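Local coordinates for hypothetical bacterial 6-phosphogluconolactonase (Bacteroides fragilis, PDB 3SCY), which is a seven-bladed beta-propeller of the lactonase family that probably hydrolyses 6-phosphogluconolactone, at residues G262-Y274 against R309-L321. Sequence-based numbering, arbitrary orientation.
Sequences GDIHLSPDGKYLY and RNFIITPNGKYLL
Asp263 carries the polar part of this contact through one carboxylate oxygen. Phe311 N donates to Asp263 OD2 at 3.2 Å with a nearly straight N-H...O angle of 167°, on the anti lone pair of OD2, while His265 NE2 reaches the same OD2 at 2.8 Å from above the carboxylate plane. The other oxygen, OD1, is held by His215 of the preceding blade, so both ends of the carboxylate are fixed.

The His265 ring turns its edge to the Phe311 face, centroids 4.7 Å apart and planes at 67°, His265 CD2 lying over the Phe311 face, offset toward the rim. Phe311 enters with CG between its backbone N and carbonyl carbon (chi1 65°), which carries the ring between the strands until CZ lies 3.6 Å from Tyr274 CB.

Toward the turns, apolar contacts take over. Leu320 CD1 sits over the Tyr274 face, 3.8 Å from the centroid, a CH-pi contact; Ile313 CD1 crosses to Tyr274 CD1, and Ile313 CG2 meets Pro268 CD at 3.6 Å.

Strands 262-266 and 310-313, innermost in adjacent propeller blades, run nearly parallel, axes 6.3 Å apart; between these segments the one hydrogen bond joins backbone to side chain, polar at one end and apolar at the other, with Tyr274 OH to Gly340 O a further tie.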
loop_
_atom_site.group_PDB
_atom_site.type_symbol
_atom_site.label_atom_id
_atom_site.label_comp_id
_atom_site.label_asym_id
_atom_site.label_seq_id
_atom_site.Cartn_x
_atom_site.Cartn_y
_atom_site.Cartn_z
ATOM N N GLY A 262 -7.593 0.031 7.789
ATOM C CA GLY A 262 -6.583 0.645 6.948
ATOM C C GLY A 262 -5.635 -0.251 6.188
ATOM O O GLY A 262 -5.875 -0.575 5.017
ATOM N N ASP A 263 -4.519 -0.567 6.807
ATOM C CA ASP A 263 -3.469 -1.300 6.122
ATOM C C ASP A 263 -3.277 -2.730 6.671
ATOM O O ASP A 263 -3.837 -3.104 7.691
ATOM C CB ASP A 263 -2.172 -0.501 6.221
ATOM C CG ASP A 263 -1.161 -0.745 5.113
ATOM O OD1 ASP A 263 -1.504 -1.476 4.125
ATOM O OD2 ASP A 263 -0.052 -0.186 5.205
ATOM N N ILE A 264 -2.532 -3.527 5.919
ATOM C CA ILE A 264 -2.336 -4.933 6.253
ATOM C C ILE A 264 -0.952 -5.382 5.816
ATOM O O ILE A 264 -0.508 -5.097 4.698
ATOM C CB ILE A 264 -3.462 -5.803 5.585
ATOM C CG1 ILE A 264 -3.418 -7.255 6.098
ATOM C CG2 ILE A 264 -3.429 -5.714 4.028
ATOM C CD1 ILE A 264 -4.694 -8.090 5.678
ATOM N N HIS A 265 -0.241 -6.100 6.737
ATOM C CA HIS A 265 1.101 -6.587 6.492
ATOM C C HIS A 265 1.374 -7.859 7.243
ATOM O O HIS A 265 0.929 -8.035 8.379
ATOM C CB HIS A 265 2.177 -5.556 6.907
ATOM C CG HIS A 265 2.140 -4.291 6.123
ATOM N ND1 HIS A 265 2.887 -4.141 4.967
ATOM C CD2 HIS A 265 1.416 -3.167 6.328
ATOM C CE1 HIS A 265 2.589 -2.938 4.507
ATOM N NE2 HIS A 265 1.691 -2.323 5.277
ATOM N N LEU A 266 2.128 -8.741 6.603
ATOM C CA LEU A 266 2.616 -9.929 7.242
ATOM C C LEU A 266 4.001 -9.645 7.757
ATOM O O LEU A 266 4.773 -8.924 7.096
ATOM C CB LEU A 266 2.676 -11.095 6.225
ATOM C CG LEU A 266 1.372 -11.787 5.911
ATOM C CD1 LEU A 266 1.437 -12.491 4.592
ATOM C CD2 LEU A 266 1.015 -12.801 6.988
ATOM N N SER A 267 4.373 -10.266 8.885
ATOM C CA SER A 267 5.761 -10.215 9.319
ATOM C C SER A 267 6.620 -10.934 8.230
ATOM O O SER A 267 6.115 -11.857 7.563
ATOM C CB SER A 267 5.941 -10.854 10.705
ATOM O OG SER A 267 5.473 -12.191 10.763
ATOM N N PRO A 268 7.876 -10.522 8.024
ATOM C CA PRO A 268 8.712 -11.196 7.001
ATOM C C PRO A 268 8.829 -12.715 7.191
ATOM O O PRO A 268 8.907 -13.410 6.181
ATOM C CB PRO A 268 10.073 -10.506 7.144
ATOM C CG PRO A 268 9.750 -9.159 7.696
ATOM C CD PRO A 268 8.600 -9.400 8.653
ATOM N N ASP A 269 8.780 -13.257 8.450
ATOM C CA ASP A 269 8.850 -14.697 8.698
ATOM C C ASP A 269 7.505 -15.404 8.419
ATOM O O ASP A 269 7.433 -16.629 8.519
ATOM C CB ASP A 269 9.361 -14.985 10.128
ATOM C CG ASP A 269 8.483 -14.465 11.268
ATOM O OD1 ASP A 269 7.345 -14.022 10.994
ATOM O OD2 ASP A 269 8.928 -14.537 12.436
ATOM N N GLY A 270 6.467 -14.626 8.094
ATOM C CA GLY A 270 5.131 -15.108 7.754
ATOM C C GLY A 270 4.310 -15.638 8.919
ATOM O O GLY A 270 3.210 -16.168 8.711
ATOM N N LYS A 271 4.834 -15.503 10.139
ATOM C CA LYS A 271 4.173 -16.044 11.328
ATOM C C LYS A 271 3.039 -15.163 11.878
ATOM O O LYS A 271 2.150 -15.693 12.565
ATOM C CB LYS A 271 5.194 -16.298 12.432
ATOM C CG LYS A 271 6.016 -17.555 12.191
ATOM C CD LYS A 271 6.802 -17.948 13.434
ATOM C CE LYS A 271 7.647 -19.180 13.203
ATOM N NZ LYS A 271 8.366 -19.591 14.436
ATOM N N TYR A 272 3.042 -13.847 11.573
ATOM C CA TYR A 272 2.015 -12.961 12.092
ATOM C C TYR A 272 1.533 -12.034 11.047
ATOM O O TYR A 272 2.280 -11.685 10.132
ATOM C CB TYR A 272 2.523 -12.131 13.302
ATOM C CG TYR A 272 2.811 -12.993 14.508
ATOM C CD1 TYR A 272 1.792 -13.365 15.384
ATOM C CD2 TYR A 272 4.081 -13.515 14.722
ATOM C CE1 TYR A 272 2.033 -14.245 16.434
ATOM C CE2 TYR A 272 4.333 -14.394 15.765
ATOM C CZ TYR A 272 3.311 -14.742 16.628
ATOM O OH TYR A 272 3.561 -15.634 17.649
ATOM N N LEU A 273 0.252 -11.683 11.147
ATOM C CA LEU A 273 -0.423 -10.737 10.276
ATOM C C LEU A 273 -0.888 -9.562 11.135
ATOM O O LEU A 273 -1.435 -9.755 12.227
ATOM C CB LEU A 273 -1.597 -11.395 9.548
ATOM C CG LEU A 273 -2.299 -10.473 8.522
ATOM C CD1 LEU A 273 -2.590 -11.187 7.261
ATOM C CD2 LEU A 273 -3.567 -9.823 9.092
ATOM N N TYR A 274 -0.750 -8.347 10.594
ATOM C CA TYR A 274 -1.154 -7.133 11.283
ATOM C C TYR A 274 -2.118 -6.350 10.414
ATOM O O TYR A 274 -1.918 -6.262 9.196
ATOM C CB TYR A 274 0.096 -6.263 11.583
ATOM C CG TYR A 274 1.075 -6.975 12.488
ATOM C CD1 TYR A 274 2.027 -7.852 11.969
ATOM C CD2 TYR A 274 1.057 -6.763 13.863
ATOM C CE1 TYR A 274 2.893 -8.562 12.809
ATOM C CE2 TYR A 274 1.959 -7.412 14.706
ATOM C CZ TYR A 274 2.855 -8.330 14.178
ATOM O OH TYR A 274 3.709 -8.990 15.030
ATOM N N ARG A 309 -3.398 5.071 8.982
ATOM C CA ARG A 309 -3.807 4.681 7.625
ATOM C C ARG A 309 -2.781 3.733 6.924
ATOM O O ARG A 309 -3.124 3.000 5.989
ATOM C CB ARG A 309 -3.969 5.976 6.810
ATOM C CG ARG A 309 -4.168 5.826 5.300
ATOM C CD ARG A 309 -4.576 7.175 4.688
ATOM N NE ARG A 309 -4.541 7.110 3.221
ATOM C CZ ARG A 309 -5.602 7.226 2.427
ATOM N NH1 ARG A 309 -6.810 7.456 2.944
ATOM N NH2 ARG A 309 -5.469 7.114 1.107
ATOM N N ASN A 310 -1.525 3.769 7.389
ATOM C CA ASN A 310 -0.445 3.011 6.786
ATOM C C ASN A 310 0.582 2.640 7.826
ATOM O O ASN A 310 0.801 3.390 8.772
ATOM C CB ASN A 310 0.212 3.892 5.698
ATOM C CG ASN A 310 1.365 3.219 4.987
ATOM O OD1 ASN A 310 2.515 3.267 5.431
ATOM N ND2 ASN A 310 1.060 2.492 3.932
ATOM N N PHE A 311 1.212 1.466 7.660
ATOM C CA PHE A 311 2.306 1.094 8.521
ATOM C C PHE A 311 3.234 0.197 7.700
ATOM O O PHE A 311 2.947 -0.101 6.539
ATOM C CB PHE A 311 1.823 0.436 9.844
ATOM C CG PHE A 311 1.122 -0.886 9.727
ATOM C CD1 PHE A 311 -0.250 -0.947 9.480
ATOM C CD2 PHE A 311 1.817 -2.077 9.914
ATOM C CE1 PHE A 311 -0.896 -2.185 9.371
ATOM C CE2 PHE A 311 1.169 -3.311 9.788
ATOM C CZ PHE A 311 -0.183 -3.351 9.521
ATOM N N ILE A 312 4.369 -0.203 8.291
ATOM C CA ILE A 312 5.334 -1.052 7.601
ATOM C C ILE A 312 6.107 -1.843 8.645
ATOM O O ILE A 312 6.256 -1.384 9.788
ATOM C CB ILE A 312 6.270 -0.189 6.712
ATOM C CG1 ILE A 312 7.083 -1.057 5.724
ATOM C CG2 ILE A 312 7.174 0.748 7.561
ATOM C CD1 ILE A 312 7.716 -0.226 4.587
ATOM N N ILE A 313 6.614 -3.029 8.254
ATOM C CA ILE A 313 7.481 -3.857 9.100
ATOM C C ILE A 313 8.879 -3.833 8.459
ATOM O O ILE A 313 9.012 -3.973 7.239
ATOM C CB ILE A 313 6.916 -5.288 9.256
ATOM C CG1 ILE A 313 5.504 -5.235 9.868
ATOM C CG2 ILE A 313 7.860 -6.161 10.108
ATOM C CD1 ILE A 313 4.786 -6.560 9.931
ATOM N N THR A 314 9.921 -3.700 9.283
ATOM C CA THR A 314 11.286 -3.726 8.747
ATOM C C THR A 314 11.596 -5.113 8.162
ATOM O O THR A 314 11.066 -6.122 8.650
ATOM C CB THR A 314 12.283 -3.332 9.827
ATOM O OG1 THR A 314 12.181 -4.239 10.950
ATOM C CG2 THR A 314 12.127 -1.862 10.265
ATOM N N PRO A 315 12.518 -5.192 7.160
ATOM C CA PRO A 315 12.834 -6.500 6.549
ATOM C C PRO A 315 13.322 -7.560 7.547
ATOM O O PRO A 315 13.056 -8.743 7.333
ATOM C CB PRO A 315 13.936 -6.162 5.535
ATOM C CG PRO A 315 13.634 -4.742 5.145
ATOM C CD PRO A 315 13.184 -4.087 6.439
ATOM N N ASN A 316 13.985 -7.159 8.647
ATOM C CA ASN A 316 14.473 -8.110 9.652
ATOM C C ASN A 316 13.349 -8.522 10.630
ATOM O O ASN A 316 13.587 -9.325 11.527
ATOM C CB ASN A 316 15.684 -7.559 10.405
ATOM C CG ASN A 316 15.419 -6.422 11.354
ATOM O OD1 ASN A 316 14.305 -5.889 11.440
ATOM N ND2 ASN A 316 16.464 -5.950 12.012
ATOM N N GLY A 317 12.159 -7.922 10.471
ATOM C CA GLY A 317 10.995 -8.213 11.312
ATOM C C GLY A 317 11.032 -7.625 12.702
ATOM O O GLY A 317 10.125 -7.878 13.512
ATOM N N LYS A 318 12.070 -6.844 13.034
ATOM C CA LYS A 318 12.226 -6.360 14.402
ATOM C C LYS A 318 11.315 -5.185 14.766
ATOM O O LYS A 318 10.945 -5.063 15.930
ATOM C CB LYS A 318 13.700 -5.993 14.697
ATOM C CG LYS A 318 13.943 -5.474 16.105
ATOM C CD LYS A 318 15.404 -5.301 16.421
ATOM C CE LYS A 318 15.559 -4.903 17.869
ATOM N NZ LYS A 318 16.988 -4.799 18.245
ATOM N N TYR A 319 11.015 -4.284 13.810
ATOM C CA TYR A 319 10.177 -3.131 14.133
ATOM C C TYR A 319 8.984 -2.993 13.197
ATOM O O TYR A 319 9.019 -3.410 12.028
ATOM C CB TYR A 319 10.990 -1.811 14.069
ATOM C CG TYR A 319 12.107 -1.721 15.075
ATOM C CD1 TYR A 319 11.843 -1.458 16.417
ATOM C CD2 TYR A 319 13.432 -1.877 14.688
ATOM C CE1 TYR A 319 12.872 -1.378 17.354
ATOM C CE2 TYR A 319 14.469 -1.808 15.620
ATOM C CZ TYR A 319 14.182 -1.549 16.952
ATOM O OH TYR A 319 15.179 -1.478 17.916
ATOM N N LEU A 320 7.912 -2.419 13.765
ATOM C CA LEU A 320 6.683 -2.084 13.068
ATOM C C LEU A 320 6.456 -0.582 13.265
ATOM O O LEU A 320 6.379 -0.089 14.407
ATOM C CB LEU A 320 5.526 -2.937 13.629
ATOM C CG LEU A 320 4.214 -2.883 12.830
ATOM C CD1 LEU A 320 3.378 -4.144 13.036
ATOM C CD2 LEU A 320 3.398 -1.638 13.177
ATOM N N LEU A 321 6.453 0.148 12.138
ATOM C CA LEU A 321 6.335 1.600 12.145
ATOM C C LEU A 321 4.974 2.016 11.680
ATOM O O LEU A 321 4.530 1.554 10.621
ATOM C CB LEU A 321 7.395 2.236 11.229
ATOM C CG LEU A 321 8.867 2.079 11.629
ATOM C CD1 LEU A 321 9.406 0.693 11.324
ATOM C CD2 LEU A 321 9.741 3.051 10.840
#